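Peptidoglycan synthetase penicillin-binding protein 3 (Bifidobacterium adolescentis, PDB 4YE5) probably binds penicillin and probably cross-links peptidoglycan as a transpeptidase during cell-wall synthesis. Local coordinates at residues Glu470-Arg482 / Met547-Asp560. Numbering follows the deposited sequence.
Sequences EHYNTFVKVDGYR and MQKYEVPASSPRTD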
loop_
_atom_site.group_PDB
_atom_site.type_symbol
_atom_site.label_atom_id
_atom_site.label_comp_id
_atom_site.label_asym_id
_atom_site.label_seq_id
_atom_site.Cartn_x
_atom_site.Cartn_y
_atom_site.Cartn_z
ATOM N N GLU A 470 -20.599 21.421 -9.338
ATOM C CA GLU A 470 -21.126 22.245 -10.425
ATOM C C GLU A 470 -20.559 23.663 -10.394
ATOM O O GLU A 470 -20.469 24.321 -11.423
ATOM C CB GLU A 470 -22.651 22.291 -10.374
ATOM C CG GLU A 470 -23.296 20.970 -10.735
ATOM C CD GLU A 470 -24.807 21.072 -10.777
ATOM O OE1 GLU A 470 -25.322 22.173 -10.482
ATOM O OE2 GLU A 470 -25.473 20.058 -11.090
ATOM N N HIS A 471 -20.170 24.126 -9.215
ATOM C CA HIS A 471 -19.515 25.429 -9.092
ATOM C C HIS A 471 -18.257 25.548 -9.990
ATOM O O HIS A 471 -17.901 26.645 -10.415
ATOM C CB HIS A 471 -19.167 25.694 -7.619
ATOM C CG HIS A 471 -18.723 27.095 -7.347
ATOM N ND1 HIS A 471 -19.611 28.137 -7.185
ATOM C CD2 HIS A 471 -17.485 27.630 -7.214
ATOM C CE1 HIS A 471 -18.939 29.253 -6.956
ATOM N NE2 HIS A 471 -17.649 28.974 -6.966
ATOM N N TYR A 472 -17.610 24.417 -10.276
ATOM C CA TYR A 472 -16.387 24.377 -11.094
ATOM C C TYR A 472 -16.576 23.692 -12.452
ATOM O O TYR A 472 -15.602 23.324 -13.107
ATOM C CB TYR A 472 -15.242 23.689 -10.313
ATOM C CG TYR A 472 -14.917 24.462 -9.047
ATOM C CD1 TYR A 472 -14.537 25.791 -9.121
ATOM C CD2 TYR A 472 -15.040 23.879 -7.789
ATOM C CE1 TYR A 472 -14.247 26.519 -7.993
ATOM C CE2 TYR A 472 -14.756 24.605 -6.643
ATOM C CZ TYR A 472 -14.373 25.923 -6.754
ATOM O OH TYR A 472 -14.102 26.664 -5.635
ATOM N N ASN A 473 -17.817 23.545 -12.898
ATOM C CA ASN A 473 -18.045 22.734 -14.084
ATOM C C ASN A 473 -17.643 23.407 -15.395
ATOM O O ASN A 473 -17.757 22.795 -16.451
ATOM C CB ASN A 473 -19.480 22.151 -14.147
ATOM C CG ASN A 473 -20.540 23.202 -14.394
ATOM O OD1 ASN A 473 -20.239 24.374 -14.560
ATOM N ND2 ASN A 473 -21.810 22.775 -14.422
ATOM N N THR A 474 -17.176 24.657 -15.333
ATOM C CA THR A 474 -16.620 25.296 -16.530
ATOM C C THR A 474 -15.258 24.688 -16.897
ATOM O O THR A 474 -14.820 24.798 -18.044
ATOM C CB THR A 474 -16.473 26.834 -16.378
ATOM O OG1 THR A 474 -15.795 27.115 -15.151
ATOM C CG2 THR A 474 -17.851 27.525 -16.356
ATOM N N PHE A 475 -14.584 24.057 -15.930
ATOM C CA PHE A 475 -13.267 23.458 -16.189
ATOM C C PHE A 475 -13.057 22.063 -15.569
ATOM O O PHE A 475 -12.012 21.433 -15.783
ATOM C CB PHE A 475 -12.120 24.417 -15.802
ATOM C CG PHE A 475 -12.007 24.672 -14.325
ATOM C CD1 PHE A 475 -12.872 25.564 -13.685
ATOM C CD2 PHE A 475 -11.043 24.026 -13.575
ATOM C CE1 PHE A 475 -12.764 25.786 -12.319
ATOM C CE2 PHE A 475 -10.932 24.244 -12.213
ATOM C CZ PHE A 475 -11.791 25.109 -11.581
ATOM N N VAL A 476 -14.035 21.578 -14.803
ATOM C CA VAL A 476 -13.930 20.225 -14.224
ATOM C C VAL A 476 -15.170 19.436 -14.662
ATOM O O VAL A 476 -16.281 19.712 -14.213
ATOM C CB VAL A 476 -13.821 20.237 -12.678
ATOM C CG1 VAL A 476 -13.585 18.797 -12.131
ATOM C CG2 VAL A 476 -12.712 21.174 -12.202
ATOM N N LYS A 477 -14.981 18.473 -15.557
ATOM C CA LYS A 477 -16.098 17.803 -16.215
ATOM C C LYS A 477 -15.722 16.367 -16.514
ATOM O O LYS A 477 -14.604 16.108 -16.923
ATOM C CB LYS A 477 -16.405 18.441 -17.584
ATOM C CG LYS A 477 -17.193 19.743 -17.601
ATOM C CD LYS A 477 -17.633 20.055 -19.047
ATOM C CE LYS A 477 -18.057 21.538 -19.265
ATOM N NZ LYS A 477 -16.913 22.533 -19.086
ATOM N N VAL A 478 -16.670 15.445 -16.350
ATOM C CA VAL A 478 -16.537 14.121 -16.931
ATOM C C VAL A 478 -17.820 13.916 -17.719
ATOM O O VAL A 478 -18.892 13.729 -17.133
ATOM C CB VAL A 478 -16.367 12.990 -15.883
ATOM C CG1 VAL A 478 -16.296 11.622 -16.598
ATOM C CG2 VAL A 478 -15.104 13.184 -15.069
ATOM N N ASP A 479 -17.711 13.993 -19.044
ATOM C CA ASP A 479 -18.890 14.042 -19.909
ATOM C C ASP A 479 -19.816 12.848 -19.674
ATOM O O ASP A 479 -19.371 11.699 -19.697
ATOM C CB ASP A 479 -18.494 14.098 -21.382
ATOM C CG ASP A 479 -19.701 14.275 -22.294
ATOM O OD1 ASP A 479 -20.532 15.152 -21.985
ATOM O OD2 ASP A 479 -19.829 13.538 -23.301
ATOM N N GLY A 480 -21.085 13.137 -19.410
ATOM C CA GLY A 480 -22.079 12.107 -19.167
ATOM C C GLY A 480 -22.263 11.753 -17.696
ATOM O O GLY A 480 -23.140 10.973 -17.350
ATOM N N TYR A 481 -21.448 12.313 -16.806
ATOM C CA TYR A 481 -21.527 11.870 -15.412
ATOM C C TYR A 481 -21.645 13.004 -14.414
ATOM O O TYR A 481 -20.926 14.004 -14.499
ATOM C CB TYR A 481 -20.313 10.991 -15.065
ATOM C CG TYR A 481 -20.222 9.753 -15.952
ATOM C CD1 TYR A 481 -19.568 9.798 -17.181
ATOM C CD2 TYR A 481 -20.805 8.556 -15.567
ATOM C CE1 TYR A 481 -19.497 8.680 -18.001
ATOM C CE2 TYR A 481 -20.732 7.428 -16.387
ATOM C CZ TYR A 481 -20.082 7.500 -17.598
ATOM O OH TYR A 481 -20.005 6.377 -18.408
ATOM N N ARG A 482 -22.535 12.832 -13.447
ATOM C CA ARG A 482 -22.657 13.786 -12.344
ATOM C C ARG A 482 -21.582 13.512 -11.302
ATOM O O ARG A 482 -21.292 12.352 -11.029
ATOM C CB ARG A 482 -24.053 13.675 -11.729
ATOM C CG ARG A 482 -25.147 14.149 -12.686
ATOM C CD ARG A 482 -26.543 13.709 -12.260
ATOM N NE ARG A 482 -26.859 14.038 -10.874
ATOM C CZ ARG A 482 -27.950 13.599 -10.247
ATOM N NH1 ARG A 482 -28.831 12.834 -10.892
ATOM N NH2 ARG A 482 -28.173 13.930 -8.986
HETATM N N MSE A 547 -14.856 5.571 -15.642
HETATM C CA MSE A 547 -16.187 5.355 -16.204
HETATM C C MSE A 547 -16.090 4.540 -17.494
HETATM O O MSE A 547 -16.948 3.718 -17.765
HETATM C CB MSE A 547 -16.920 6.687 -16.488
HETATM C CG MSE A 547 -17.050 7.627 -15.314
HETATM SE SE MSE A 547 -18.183 6.940 -13.888
HETATM C CE MSE A 547 -16.822 6.283 -12.691
ATOM N N GLN A 548 -15.060 4.788 -18.295
ATOM C CA GLN A 548 -14.871 4.039 -19.552
ATOM C C GLN A 548 -14.410 2.611 -19.270
ATOM O O GLN A 548 -14.935 1.665 -19.841
ATOM C CB GLN A 548 -13.850 4.750 -20.465
ATOM C CG GLN A 548 -13.249 3.876 -21.606
ATOM C CD GLN A 548 -14.050 3.937 -22.904
ATOM O OE1 GLN A 548 -14.892 4.819 -23.084
ATOM N NE2 GLN A 548 -13.783 3.001 -23.816
ATOM N N LYS A 549 -13.424 2.455 -18.380
ATOM C CA LYS A 549 -12.906 1.121 -18.070
ATOM C C LYS A 549 -13.988 0.206 -17.524
ATOM O O LYS A 549 -14.113 -0.929 -17.950
ATOM C CB LYS A 549 -11.748 1.166 -17.068
ATOM C CG LYS A 549 -11.172 -0.233 -16.724
ATOM C CD LYS A 549 -9.986 -0.095 -15.729
ATOM C CE LYS A 549 -9.590 -1.447 -15.136
ATOM N NZ LYS A 549 -9.204 -2.361 -16.235
ATOM N N TYR A 550 -14.763 0.692 -16.567
ATOM C CA TYR A 550 -15.766 -0.173 -15.941
ATOM C C TYR A 550 -17.129 -0.061 -16.602
ATOM O O TYR A 550 -18.108 -0.644 -16.124
ATOM C CB TYR A 550 -15.839 0.094 -14.429
ATOM C CG TYR A 550 -14.538 -0.273 -13.752
ATOM C CD1 TYR A 550 -14.223 -1.610 -13.488
ATOM C CD2 TYR A 550 -13.597 0.696 -13.435
ATOM C CE1 TYR A 550 -13.015 -1.962 -12.893
ATOM C CE2 TYR A 550 -12.388 0.352 -12.825
ATOM C CZ TYR A 550 -12.102 -0.972 -12.559
ATOM O OH TYR A 550 -10.896 -1.311 -11.959
ATOM N N GLU A 551 -17.183 0.665 -17.721
ATOM C CA GLU A 551 -18.421 0.777 -18.497
ATOM C C GLU A 551 -19.586 1.211 -17.611
ATOM O O GLU A 551 -20.647 0.586 -17.605
ATOM C CB GLU A 551 -18.735 -0.558 -19.202
ATOM C CG GLU A 551 -17.568 -1.063 -20.065
ATOM C CD GLU A 551 -17.896 -2.328 -20.853
ATOM O OE1 GLU A 551 -17.454 -3.417 -20.425
ATOM O OE2 GLU A 551 -18.587 -2.234 -21.900
ATOM N N VAL A 552 -19.368 2.272 -16.840
ATOM C CA VAL A 552 -20.375 2.752 -15.894
ATOM C C VAL A 552 -21.508 3.426 -16.677
ATOM O O VAL A 552 -21.248 4.262 -17.543
ATOM C CB VAL A 552 -19.744 3.737 -14.875
ATOM C CG1 VAL A 552 -20.783 4.183 -13.826
ATOM C CG2 VAL A 552 -18.509 3.084 -14.188
ATOM N N PRO A 553 -22.769 3.060 -16.386
ATOM C CA PRO A 553 -23.874 3.725 -17.080
ATOM C C PRO A 553 -23.883 5.232 -16.819
ATOM O O PRO A 553 -23.620 5.651 -15.689
ATOM C CB PRO A 553 -25.124 3.079 -16.461
ATOM C CG PRO A 553 -24.660 1.785 -15.895
ATOM C CD PRO A 553 -23.250 2.054 -15.422
ATOM N N ALA A 554 -24.169 6.020 -17.855
ATOM C CA ALA A 554 -24.256 7.472 -17.742
ATOM C C ALA A 554 -25.258 7.915 -16.672
ATOM O O ALA A 554 -26.235 7.223 -16.398
ATOM C CB ALA A 554 -24.611 8.075 -19.095
ATOM N N SER A 555 -25.017 9.073 -16.069
ATOM C CA SER A 555 -25.928 9.595 -15.050
ATOM C C SER A 555 -27.298 9.938 -15.614
ATOM O O SER A 555 -27.436 10.237 -16.793
ATOM C CB SER A 555 -25.332 10.851 -14.402
ATOM O OG SER A 555 -24.188 10.531 -13.614
ATOM N N SER A 556 -28.304 9.913 -14.747
ATOM C CA SER A 556 -29.615 10.475 -15.044
ATOM C C SER A 556 -29.630 11.972 -14.723
ATOM O O SER A 556 -28.797 12.453 -13.953
ATOM C CB SER A 556 -30.690 9.751 -14.227
ATOM O OG SER A 556 -30.804 8.392 -14.624
ATOM N N PRO A 557 -30.571 12.721 -15.322
ATOM C CA PRO A 557 -30.641 14.159 -15.043
ATOM C C PRO A 557 -30.830 14.455 -13.552
ATOM O O PRO A 557 -31.548 13.737 -12.851
ATOM C CB PRO A 557 -31.883 14.604 -15.832
ATOM C CG PRO A 557 -31.972 13.631 -16.975
ATOM C CD PRO A 557 -31.512 12.315 -16.386
ATOM N N ARG A 558 -30.160 15.495 -13.070
ATOM C CA ARG A 558 -30.345 15.973 -11.702
ATOM C C ARG A 558 -31.698 16.693 -11.543
ATOM O O ARG A 558 -31.969 17.662 -12.245
ATOM C CB ARG A 558 -29.192 16.915 -11.326
ATOM C CG ARG A 558 -29.152 17.276 -9.845
ATOM C CD ARG A 558 -28.022 18.269 -9.513
ATOM N NE ARG A 558 -27.914 18.422 -8.066
ATOM C CZ ARG A 558 -27.335 19.441 -7.446
ATOM N NH1 ARG A 558 -26.780 20.427 -8.141
ATOM N NH2 ARG A 558 -27.316 19.469 -6.118
ATOM N N THR A 559 -32.541 16.233 -10.619
ATOM C CA THR A 559 -33.858 16.847 -10.450
ATOM C C THR A 559 -34.151 17.342 -9.043
ATOM O O THR A 559 -35.225 17.865 -8.792
ATOM C CB THR A 559 -35.007 15.877 -10.824
ATOM O OG1 THR A 559 -34.957 14.721 -9.976
ATOM C CG2 THR A 559 -34.925 15.458 -12.300
ATOM N N ASP A 560 -33.227 17.159 -8.113
ATOM C CA ASP A 560 -33.548 17.465 -6.719
ATOM C C ASP A 560 -32.545 18.397 -6.026
ATOM O O ASP A 560 -32.334 18.285 -4.818
ATOM C CB ASP A 560 -33.698 16.163 -5.919
ATOM C CG ASP A 560 -32.405 15.341 -5.871
ATOM O OD1 ASP A 560 -31.434 15.663 -6.603
ATOM O OD2 ASP A 560 -32.372 14.350 -5.104
HETATM O O HOH W 1 -25.802 11.701 -18.395
HETATM O O HOH W 2 -31.617 14.030 -8.821
#
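R482 reaches along 555-558, and most of its side chain packs there. R482 CB lies 3.7 Å from OG of S555. CG packs on CB of the same serine. CD comes close to O of S556. The chain bends at chi3 (52°), which turns the guanidinium across R558 with one face over CA of that residue. R482 NH1 donates to O of S556, 3.1 Å away; the oxygen lies near the guanidinium plane, but NH1 stands above the carbonyl plane. R482 NH2 touches CG of R558 and binds a water weakly; that water also joins D560 OD1 and T559 N. R482 NE forms a salt bridge with E466, which probably eases the closeness of the two arginines. The R482 backbone N gives a nearly straight bond (176°) to S555 OG at 2.8 Å, and D513 also binds this hydroxyl. S555 N donates to G480 O.

The Y481 ring lies against M547, a selenomethionine. CG of M547 sits 3.6 Å from the Y481 ring centroid, over the face, and SE makes a Met-aromatic contact. The Y481 OH donates to V552 O at 2.6 Å. At the other end, R558 NH1 makes a salt bridge with E470 OE2; the hydrogen bond within it is weak. S467 holds R558 NH2.

After the Schellman motif that ends helix 535-549, the chain runs past the loop of the transpeptidase domain that enters edge strand 484-492, and reaches helix 455-470.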